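Local coordinates for protein xylulose kinase (Escherichia coli, PDB 2ITM) that phosphorylates D-xylulose to D-xylulose 5-phosphate with ATP, as a homodimeric sugar kinase of the FGGY family, at residues Ile3-Leu17 with Asp421-Gln433. Sequence-based numbering, arbitrary orientation.
Sequences IGIDLGTSGVKVILL and DVGPALGAARLAQ
Helix 424-433 packs on the hairpin of strands 3-7 and 11-17, its axis 6.0 Å from that of strand 3-7, and Gly-4 lies against Ala-425 and Ala-429. Gly-4 CA is 3.5 Å from Ala-425 O in a nearly straight CA-H...O contact. The bare Gly-4 CA and the small methyls of Ala-425, Ala-428 and Ala-429 are consistent with this close approach. Ile-15 points CD1 at the start of the helix, where it meets Val-422 CG1, Ala-425 O and Leu-426 N, while its CG2 meets Ala-425 CB. Further along, Leu-17 CD1 packs 3.7 Å from Ala-429 CB and touches the edge of the Arg-430 guanidinium at NE. The Asp-6 carboxylate crosses the Pro-424 ring at a slant, with OD2 3.5 Å from Pro-424 CB. Lys-13 leaves its strand with CG anti to the backbone N (chi1 179°) and bends at chi3. Its NZ donates to Val-422 O at 2.7 Å, tilted 22° from the carbonyl plane. One water also donates to Val-422 O, accepts from Ala-425 N at 2.7 Å and reaches Asp-6 OD1 weakly. Asp-6 is thought important for activity, and Pro-424 also lies beside Asp-233, the probable proton acceptor. An apolar seam thus joins the N- and C-terminal FGGY regions, while two donors on Val-422 O tie the turn before the helix to the hairpin beside Asp-6.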
loop_
_atom_site.group_PDB
_atom_site.type_symbol
_atom_site.label_atom_id
_atom_site.label_comp_id
_atom_site.label_asym_id
_atom_site.label_seq_id
_atom_site.Cartn_x
_atom_site.Cartn_y
_atom_site.Cartn_z
ATOM N N ILE A 3 -43.841 -21.107 -5.760
ATOM C CA ILE A 3 -43.220 -19.827 -5.442
ATOM C C ILE A 3 -42.108 -19.978 -4.407
ATOM O O ILE A 3 -42.272 -20.646 -3.397
ATOM C CB ILE A 3 -44.265 -18.819 -4.929
ATOM C CG1 ILE A 3 -45.326 -18.541 -5.981
ATOM C CG2 ILE A 3 -43.599 -17.530 -4.476
ATOM C CD1 ILE A 3 -44.845 -17.707 -7.097
ATOM N N GLY A 4 -40.983 -19.329 -4.679
ATOM C CA GLY A 4 -39.989 -19.036 -3.677
ATOM C C GLY A 4 -39.789 -17.551 -3.466
ATOM O O GLY A 4 -39.654 -16.796 -4.418
ATOM N N ILE A 5 -39.798 -17.145 -2.203
ATOM C CA ILE A 5 -39.462 -15.791 -1.790
ATOM C C ILE A 5 -38.138 -15.752 -1.037
ATOM O O ILE A 5 -37.907 -16.543 -0.134
ATOM C CB ILE A 5 -40.546 -15.221 -0.894
ATOM C CG1 ILE A 5 -41.916 -15.332 -1.547
ATOM C CG2 ILE A 5 -40.243 -13.792 -0.547
ATOM C CD1 ILE A 5 -43.044 -15.153 -0.589
ATOM N N ASP A 6 -37.284 -14.807 -1.403
ATOM C CA ASP A 6 -36.060 -14.534 -0.660
ATOM C C ASP A 6 -36.019 -13.108 -0.147
ATOM O O ASP A 6 -35.866 -12.162 -0.906
ATOM C CB ASP A 6 -34.830 -14.843 -1.499
ATOM C CG ASP A 6 -33.537 -14.496 -0.795
ATOM O OD1 ASP A 6 -32.656 -13.944 -1.456
ATOM O OD2 ASP A 6 -33.310 -14.743 0.398
ATOM N N LEU A 7 -36.181 -12.974 1.158
ATOM C CA LEU A 7 -36.014 -11.719 1.851
ATOM C C LEU A 7 -34.547 -11.478 2.124
ATOM O O LEU A 7 -34.003 -11.946 3.113
ATOM C CB LEU A 7 -36.802 -11.746 3.162
ATOM C CG LEU A 7 -37.485 -10.493 3.651
ATOM C CD1 LEU A 7 -37.732 -10.557 5.121
ATOM C CD2 LEU A 7 -36.700 -9.274 3.307
ATOM N N GLY A 8 -33.912 -10.743 1.229
ATOM C CA GLY A 8 -32.539 -10.350 1.412
ATOM C C GLY A 8 -32.395 -9.112 2.246
ATOM O O GLY A 8 -33.347 -8.636 2.843
ATOM N N THR A 9 -31.182 -8.589 2.294
ATOM C CA THR A 9 -30.934 -7.335 2.969
ATOM C C THR A 9 -31.197 -6.147 2.045
ATOM O O THR A 9 -31.744 -5.154 2.460
ATOM C CB THR A 9 -29.513 -7.287 3.522
ATOM O OG1 THR A 9 -29.184 -8.540 4.120
ATOM C CG2 THR A 9 -29.446 -6.353 4.684
ATOM N N SER A 10 -30.809 -6.278 0.791
ATOM C CA SER A 10 -30.828 -5.149 -0.119
ATOM C C SER A 10 -31.987 -5.224 -1.084
ATOM O O SER A 10 -32.166 -4.330 -1.886
ATOM C CB SER A 10 -29.529 -5.073 -0.897
ATOM O OG SER A 10 -29.390 -6.178 -1.730
ATOM N N GLY A 11 -32.754 -6.289 -0.974
ATOM C CA GLY A 11 -34.013 -6.427 -1.678
ATOM C C GLY A 11 -34.741 -7.741 -1.448
ATOM O O GLY A 11 -34.216 -8.648 -0.831
ATOM N N VAL A 12 -35.962 -7.830 -1.955
ATOM C CA VAL A 12 -36.644 -9.108 -2.091
ATOM C C VAL A 12 -36.704 -9.652 -3.503
ATOM O O VAL A 12 -36.884 -8.926 -4.466
ATOM C CB VAL A 12 -38.047 -9.104 -1.488
ATOM C CG1 VAL A 12 -38.013 -8.719 -0.053
ATOM C CG2 VAL A 12 -38.967 -8.185 -2.254
ATOM N N LYS A 13 -36.537 -10.959 -3.605
ATOM C CA LYS A 13 -36.686 -11.651 -4.860
ATOM C C LYS A 13 -37.756 -12.720 -4.741
ATOM O O LYS A 13 -37.759 -13.491 -3.799
ATOM C CB LYS A 13 -35.359 -12.253 -5.282
ATOM C CG LYS A 13 -35.411 -13.018 -6.581
ATOM C CD LYS A 13 -34.124 -13.753 -6.830
ATOM C CE LYS A 13 -33.570 -13.461 -8.196
ATOM N NZ LYS A 13 -32.411 -14.311 -8.512
ATOM N N VAL A 14 -38.689 -12.742 -5.698
ATOM C CA VAL A 14 -39.652 -13.815 -5.837
ATOM C C VAL A 14 -39.521 -14.524 -7.169
ATOM O O VAL A 14 -39.288 -13.899 -8.193
ATOM C CB VAL A 14 -41.102 -13.333 -5.634
ATOM C CG1 VAL A 14 -41.226 -12.498 -4.378
ATOM C CG2 VAL A 14 -41.595 -12.560 -6.833
ATOM N N ILE A 15 -39.665 -15.841 -7.139
ATOM C CA ILE A 15 -39.616 -16.649 -8.345
ATOM C C ILE A 15 -40.801 -17.584 -8.506
ATOM O O ILE A 15 -41.443 -17.981 -7.529
ATOM C CB ILE A 15 -38.314 -17.448 -8.423
ATOM C CG1 ILE A 15 -38.301 -18.595 -7.424
ATOM C CG2 ILE A 15 -37.103 -16.537 -8.288
ATOM C CD1 ILE A 15 -37.222 -19.591 -7.687
ATOM N N LEU A 16 -41.064 -17.948 -9.750
ATOM C CA LEU A 16 -42.110 -18.888 -10.093
ATOM C C LEU A 16 -41.502 -20.108 -10.744
ATOM O O LEU A 16 -40.955 -19.984 -11.836
ATOM C CB LEU A 16 -43.074 -18.217 -11.036
ATOM C CG LEU A 16 -44.543 -18.604 -11.075
ATOM C CD1 LEU A 16 -45.019 -18.745 -12.477
ATOM C CD2 LEU A 16 -44.908 -19.791 -10.251
ATOM N N LEU A 17 -41.621 -21.261 -10.100
ATOM C CA LEU A 17 -41.119 -22.507 -10.655
ATOM C C LEU A 17 -42.250 -23.277 -11.287
ATOM O O LEU A 17 -43.340 -23.340 -10.746
ATOM C CB LEU A 17 -40.505 -23.380 -9.565
ATOM C CG LEU A 17 -39.079 -23.237 -9.053
ATOM C CD1 LEU A 17 -38.654 -24.523 -8.421
ATOM C CD2 LEU A 17 -38.124 -22.845 -10.154
ATOM N N ASP A 421 -27.039 -18.514 -10.030
ATOM C CA ASP A 421 -27.558 -17.159 -10.090
ATOM C C ASP A 421 -28.785 -16.956 -9.219
ATOM O O ASP A 421 -28.906 -15.953 -8.542
ATOM C CB ASP A 421 -27.818 -16.728 -11.541
ATOM C CG ASP A 421 -28.648 -17.725 -12.310
ATOM O OD1 ASP A 421 -28.230 -18.888 -12.436
ATOM O OD2 ASP A 421 -29.729 -17.435 -12.852
ATOM N N VAL A 422 -29.690 -17.918 -9.232
ATOM C CA VAL A 422 -31.036 -17.674 -8.757
ATOM C C VAL A 422 -31.090 -17.315 -7.278
ATOM O O VAL A 422 -31.776 -16.392 -6.884
ATOM C CB VAL A 422 -31.970 -18.833 -9.076
ATOM C CG1 VAL A 422 -33.363 -18.527 -8.608
ATOM C CG2 VAL A 422 -31.965 -19.096 -10.547
ATOM N N GLY A 423 -30.350 -18.052 -6.465
ATOM C CA GLY A 423 -30.210 -17.719 -5.070
ATOM C C GLY A 423 -31.131 -18.502 -4.161
ATOM O O GLY A 423 -31.761 -19.457 -4.573
ATOM N N PRO A 424 -31.202 -18.065 -2.911
ATOM C CA PRO A 424 -32.029 -18.713 -1.908
ATOM C C PRO A 424 -33.485 -18.907 -2.286
ATOM O O PRO A 424 -34.095 -19.832 -1.804
ATOM C CB PRO A 424 -31.901 -17.771 -0.721
ATOM C CG PRO A 424 -30.569 -17.201 -0.861
ATOM C CD PRO A 424 -30.370 -17.014 -2.309
ATOM N N ALA A 425 -34.024 -18.044 -3.137
ATOM C CA ALA A 425 -35.381 -18.202 -3.635
ATOM C C ALA A 425 -35.614 -19.564 -4.289
ATOM O O ALA A 425 -36.662 -20.164 -4.111
ATOM C CB ALA A 425 -35.745 -17.083 -4.577
ATOM N N LEU A 426 -34.624 -20.030 -5.039
ATOM C CA LEU A 426 -34.636 -21.366 -5.606
ATOM C C LEU A 426 -34.828 -22.461 -4.561
ATOM O O LEU A 426 -35.722 -23.268 -4.674
ATOM C CB LEU A 426 -33.384 -21.618 -6.430
ATOM C CG LEU A 426 -33.344 -22.942 -7.172
ATOM C CD1 LEU A 426 -34.567 -23.069 -7.986
ATOM C CD2 LEU A 426 -32.105 -23.077 -8.013
ATOM N N GLY A 427 -33.987 -22.464 -3.537
ATOM C CA GLY A 427 -34.117 -23.411 -2.454
ATOM C C GLY A 427 -35.443 -23.321 -1.731
ATOM O O GLY A 427 -36.065 -24.321 -1.407
ATOM N N ALA A 428 -35.901 -22.105 -1.466
ATOM C CA ALA A 428 -37.231 -21.874 -0.942
ATOM C C ALA A 428 -38.321 -22.588 -1.743
ATOM O O ALA A 428 -39.159 -23.270 -1.190
ATOM C CB ALA A 428 -37.512 -20.394 -0.846
ATOM N N ALA A 429 -38.296 -22.421 -3.054
ATOM C CA ALA A 429 -39.266 -23.078 -3.904
ATOM C C ALA A 429 -39.089 -24.585 -3.862
ATOM O O ALA A 429 -40.054 -25.319 -3.819
ATOM C CB ALA A 429 -39.167 -22.567 -5.306
ATOM N N ARG A 430 -37.840 -25.029 -3.858
ATOM C CA ARG A 430 -37.526 -26.449 -3.800
ATOM C C ARG A 430 -38.182 -27.060 -2.570
ATOM O O ARG A 430 -38.723 -28.149 -2.616
ATOM C CB ARG A 430 -36.015 -26.666 -3.752
ATOM C CG ARG A 430 -35.299 -26.858 -5.097
ATOM C CD ARG A 430 -36.218 -27.346 -6.182
ATOM N NE ARG A 430 -35.759 -26.964 -7.525
ATOM C CZ ARG A 430 -34.552 -27.190 -7.990
ATOM N NH1 ARG A 430 -33.659 -27.777 -7.220
ATOM N NH2 ARG A 430 -34.233 -26.822 -9.216
ATOM N N LEU A 431 -38.140 -26.327 -1.474
ATOM C CA LEU A 431 -38.735 -26.787 -0.249
ATOM C C LEU A 431 -40.242 -26.934 -0.368
ATOM O O LEU A 431 -40.805 -27.889 0.111
ATOM C CB LEU A 431 -38.322 -25.902 0.918
ATOM C CG LEU A 431 -36.881 -26.074 1.393
ATOM C CD1 LEU A 431 -36.464 -24.932 2.254
ATOM C CD2 LEU A 431 -36.717 -27.382 2.143
ATOM N N ALA A 432 -40.881 -25.987 -1.028
ATOM C CA ALA A 432 -42.308 -26.056 -1.277
ATOM C C ALA A 432 -42.691 -27.247 -2.158
ATOM O O ALA A 432 -43.667 -27.924 -1.898
ATOM C CB ALA A 432 -42.795 -24.773 -1.873
ATOM N N GLN A 433 -41.910 -27.473 -3.203
ATOM C CA GLN A 433 -41.985 -28.676 -3.977
ATOM C C GLN A 433 -42.012 -29.946 -3.163
ATOM O O GLN A 433 -42.840 -30.799 -3.382
ATOM C CB GLN A 433 -40.813 -28.747 -4.933
ATOM C CG GLN A 433 -41.082 -28.152 -6.261
ATOM C CD GLN A 433 -40.159 -28.687 -7.308
ATOM O OE1 GLN A 433 -38.979 -28.381 -7.308
ATOM N NE2 GLN A 433 -40.693 -29.490 -8.201
HETATM O O HOH W 1 -32.962 -15.777 -4.242
#